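Local coordinates for protein glutaredoxin 1 (Francisella tularensis subsp. tularensis, PDB 3MSZ) that probably reduces protein disulfides as a small redox enzyme of the glutaredoxin family, and binds glutathione, at residues K54-I65 / H71-K79. Residues are numbered along the deposited sequence; the frame is centred on the assembly and turned at random.
Sequences KVIFPISTVPQI and HIGGFTELK. With GSH (glutathione), chain D; CAC (cacodylate ion), chain C.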
# COMPACT_ATOMS: atom_id res chain seq x y z
N LYS A 54 -5.89 -4.63 11.31
CA LYS A 54 -4.55 -4.54 10.69
C LYS A 54 -4.16 -3.15 10.18
O LYS A 54 -3.02 -2.92 9.80
CB LYS A 54 -4.40 -5.54 9.52
CG LYS A 54 -4.76 -6.99 9.84
CD LYS A 54 -3.88 -7.58 10.94
CE LYS A 54 -4.27 -9.04 11.25
NZ LYS A 54 -3.07 -9.91 11.48
N VAL A 55 -5.10 -2.21 10.15
CA VAL A 55 -4.78 -0.88 9.63
C VAL A 55 -4.63 0.08 10.79
O VAL A 55 -5.11 -0.18 11.91
CB VAL A 55 -5.81 -0.36 8.57
CG1 VAL A 55 -5.80 -1.26 7.32
CG2 VAL A 55 -7.23 -0.21 9.18
N ILE A 56 -3.93 1.18 10.55
CA ILE A 56 -3.63 2.11 11.65
C ILE A 56 -4.49 3.35 11.57
O ILE A 56 -4.44 4.22 12.44
CB ILE A 56 -2.13 2.47 11.68
CG1 ILE A 56 -1.70 3.12 10.35
CG2 ILE A 56 -1.32 1.20 11.91
CD1 ILE A 56 -0.22 3.51 10.28
N PHE A 57 -5.26 3.42 10.48
CA PHE A 57 -6.26 4.44 10.31
C PHE A 57 -7.32 3.87 9.34
O PHE A 57 -7.08 2.89 8.65
CB PHE A 57 -5.64 5.77 9.83
CG PHE A 57 -4.91 5.68 8.50
CD1 PHE A 57 -3.51 5.64 8.45
CD2 PHE A 57 -5.63 5.65 7.30
CE1 PHE A 57 -2.82 5.56 7.21
CE2 PHE A 57 -4.96 5.60 6.06
CZ PHE A 57 -3.56 5.54 6.01
N PRO A 58 -8.51 4.48 9.31
CA PRO A 58 -9.56 3.89 8.46
C PRO A 58 -9.29 4.23 7.02
O PRO A 58 -9.14 5.42 6.72
CB PRO A 58 -10.84 4.58 8.96
CG PRO A 58 -10.37 5.89 9.48
CD PRO A 58 -8.98 5.66 10.05
N ILE A 59 -9.16 3.23 6.15
CA ILE A 59 -8.72 3.50 4.78
C ILE A 59 -9.91 3.73 3.85
O ILE A 59 -10.99 3.17 4.06
CB ILE A 59 -7.84 2.35 4.20
CG1 ILE A 59 -8.64 1.03 4.12
CG2 ILE A 59 -6.57 2.15 5.06
CD1 ILE A 59 -7.94 -0.09 3.24
N SER A 60 -9.70 4.54 2.82
CA SER A 60 -10.77 4.78 1.86
C SER A 60 -10.20 5.23 0.52
O SER A 60 -10.92 5.74 -0.33
CB SER A 60 -11.72 5.87 2.39
OG SER A 60 -11.05 7.11 2.44
N THR A 61 -8.90 5.02 0.35
CA THR A 61 -8.23 5.31 -0.91
C THR A 61 -7.18 4.22 -1.17
O THR A 61 -6.85 3.42 -0.29
CB THR A 61 -7.52 6.68 -0.86
OG1 THR A 61 -6.42 6.63 0.07
CG2 THR A 61 -8.50 7.77 -0.40
N VAL A 62 -6.67 4.20 -2.40
CA VAL A 62 -5.46 3.43 -2.70
C VAL A 62 -4.44 4.44 -3.19
O VAL A 62 -4.81 5.51 -3.62
CB VAL A 62 -5.69 2.35 -3.76
CG1 VAL A 62 -6.45 1.16 -3.14
CG2 VAL A 62 -6.48 2.95 -4.94
N PRO A 63 -3.15 4.09 -3.12
CA PRO A 63 -2.63 2.80 -2.66
C PRO A 63 -2.69 2.62 -1.13
O PRO A 63 -2.73 3.60 -0.38
CB PRO A 63 -1.17 2.84 -3.11
CG PRO A 63 -0.83 4.28 -2.96
CD PRO A 63 -2.05 5.04 -3.39
N GLN A 64 -2.69 1.36 -0.69
CA GLN A 64 -2.44 0.99 0.71
C GLN A 64 -1.27 0.02 0.73
O GLN A 64 -1.28 -1.03 0.07
CB GLN A 64 -3.68 0.36 1.39
CG GLN A 64 -4.88 1.35 1.54
CD GLN A 64 -4.56 2.64 2.31
OE1 GLN A 64 -5.13 3.71 2.05
NE2 GLN A 64 -3.62 2.55 3.24
N ILE A 65 -0.26 0.38 1.52
CA ILE A 65 0.99 -0.34 1.56
C ILE A 65 1.20 -1.02 2.92
O ILE A 65 1.05 -0.38 3.98
CB ILE A 65 2.15 0.64 1.31
CG1 ILE A 65 1.97 1.29 -0.07
CG2 ILE A 65 3.51 -0.07 1.46
CD1 ILE A 65 2.72 2.59 -0.23
N HIS A 71 0.71 -2.07 8.53
CA HIS A 71 0.09 -1.06 7.67
C HIS A 71 0.92 0.23 7.70
O HIS A 71 1.11 0.81 8.75
CB HIS A 71 -1.32 -0.80 8.19
CG HIS A 71 -2.08 0.25 7.43
ND1 HIS A 71 -1.99 0.41 6.07
CD2 HIS A 71 -2.98 1.17 7.86
CE1 HIS A 71 -2.76 1.41 5.68
NE2 HIS A 71 -3.39 1.88 6.75
N ILE A 72 1.41 0.68 6.55
CA ILE A 72 2.17 1.93 6.50
C ILE A 72 1.25 3.11 6.17
O ILE A 72 1.35 4.20 6.79
CB ILE A 72 3.31 1.88 5.43
CG1 ILE A 72 4.57 1.24 5.99
CG2 ILE A 72 3.68 3.29 4.96
CD1 ILE A 72 4.36 -0.13 6.59
N GLY A 73 0.38 2.88 5.20
CA GLY A 73 -0.51 3.93 4.73
C GLY A 73 -0.42 4.10 3.23
O GLY A 73 -0.17 3.13 2.49
N GLY A 74 -0.67 5.32 2.77
CA GLY A 74 -0.58 5.65 1.35
C GLY A 74 0.81 6.16 0.94
O GLY A 74 1.82 5.94 1.63
N PHE A 75 0.85 6.89 -0.15
CA PHE A 75 2.14 7.34 -0.65
C PHE A 75 2.85 8.39 0.25
O PHE A 75 4.06 8.33 0.45
CB PHE A 75 1.95 7.90 -2.06
CG PHE A 75 3.22 8.30 -2.68
CD1 PHE A 75 3.48 9.63 -2.97
CD2 PHE A 75 4.17 7.35 -2.98
CE1 PHE A 75 4.68 10.00 -3.57
CE2 PHE A 75 5.38 7.71 -3.54
CZ PHE A 75 5.62 9.04 -3.85
N THR A 76 2.08 9.34 0.78
CA THR A 76 2.61 10.29 1.75
C THR A 76 3.29 9.58 2.89
O THR A 76 4.40 9.95 3.27
CB THR A 76 1.49 11.18 2.29
OG1 THR A 76 1.03 12.02 1.22
CG2 THR A 76 1.99 12.06 3.47
N GLU A 77 2.65 8.55 3.43
CA GLU A 77 3.26 7.85 4.55
C GLU A 77 4.50 7.10 4.12
O GLU A 77 5.46 7.01 4.89
CB GLU A 77 2.29 6.90 5.25
CG GLU A 77 1.22 7.60 6.05
CD GLU A 77 0.00 8.00 5.19
OE1 GLU A 77 -0.02 7.70 3.97
OE2 GLU A 77 -0.94 8.61 5.75
N LEU A 78 4.47 6.53 2.92
CA LEU A 78 5.64 5.81 2.41
C LEU A 78 6.84 6.75 2.40
O LEU A 78 7.90 6.43 2.92
CB LEU A 78 5.37 5.28 1.01
CG LEU A 78 6.49 4.49 0.32
CD1 LEU A 78 6.84 3.23 1.11
CD2 LEU A 78 6.08 4.14 -1.11
N LYS A 79 6.66 7.91 1.80
CA LYS A 79 7.77 8.85 1.69
C LYS A 79 8.23 9.34 3.06
O LYS A 79 9.44 9.49 3.30
CB LYS A 79 7.38 10.03 0.81
CG LYS A 79 7.24 9.63 -0.65
CD LYS A 79 8.52 8.98 -1.17
CE LYS A 79 9.43 10.03 -1.85
NZ LYS A 79 10.87 9.86 -1.49
N1 GSH D . -4.34 13.76 2.99
CA1 GSH D . -4.00 12.67 2.09
C1 GSH D . -5.18 11.80 1.70
O11 GSH D . -5.92 11.30 2.58
O12 GSH D . -5.42 11.58 0.48
CB1 GSH D . -3.44 13.17 0.77
CG1 GSH D . -3.06 11.83 0.13
CD1 GSH D . -2.28 11.98 -1.11
OE1 GSH D . -1.17 12.87 -1.15
N2 GSH D . -2.74 11.18 -2.06
CA2 GSH D . -3.16 9.86 -1.65
C2 GSH D . -2.01 9.07 -1.12
O2 GSH D . -1.98 7.65 -1.30
CB2 GSH D . -3.73 9.14 -2.84
SG2 GSH D . -5.53 9.28 -2.89
N3 GSH D . -1.05 9.78 -0.49
CA3 GSH D . -0.70 9.47 0.87
C3 GSH D . -1.91 9.35 1.81
O31 GSH D . -3.06 9.77 1.53
O32 GSH D . -1.81 8.79 2.91
AS CAC C . -9.27 6.56 -5.30
O1 CAC C . -8.23 7.08 -6.59
O2 CAC C . -8.21 6.15 -4.00
C1 CAC C . -10.47 8.01 -4.74
C2 CAC C . -10.30 4.98 -5.81
O HOH W 1 -0.34 -2.48 11.00
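His-71 turns its imidazole toward the loop 54-59, CG anti to its backbone N (chi1 178°), and Val-55 CG1 lies over one ring face, 3.9 Å from the centroid, a CH-pi contact that suits a short branched side chain. The side chains of Phe-57 and His-71 cross at about a right angle, but their ring planes stand 48° apart, an oblique pair with His-71 NE2 over one phenyl face, 3.7 Å from Phe-57 CZ. The same CZ approaches Gly-73 CA at 3.7 Å, where the bare glycine lets the ring come close and also tolerates a positive phi. Ile-59 CG2 packs near NE2 and CE1 of the imidazole, and a water joins Lys-54 O to His-71 N. Beyond the histidine the strands pair antiparallel: Ile-65 N donates to Gly-73 O (2.9 Å) in the carbonyl plane, and Ile-72 N to Ile-65 O (2.8 Å). Ile-72 and Gly-73 thus both face Ile-65, a classic beta bulge. Ile-65 CD1 meets Leu-78 CD2 at 3.8 Å, joining strand to helix. Gly-74, the N-cap, lies beside glutathione, whose O2 accepts from Phe-75 N (3.1 Å). With cis-Pro-63 alongside, these segments form part of the glutathione site, which Tyr-16 helps complete, on the C-terminal beta-beta-alpha unit of the thioredoxin fold.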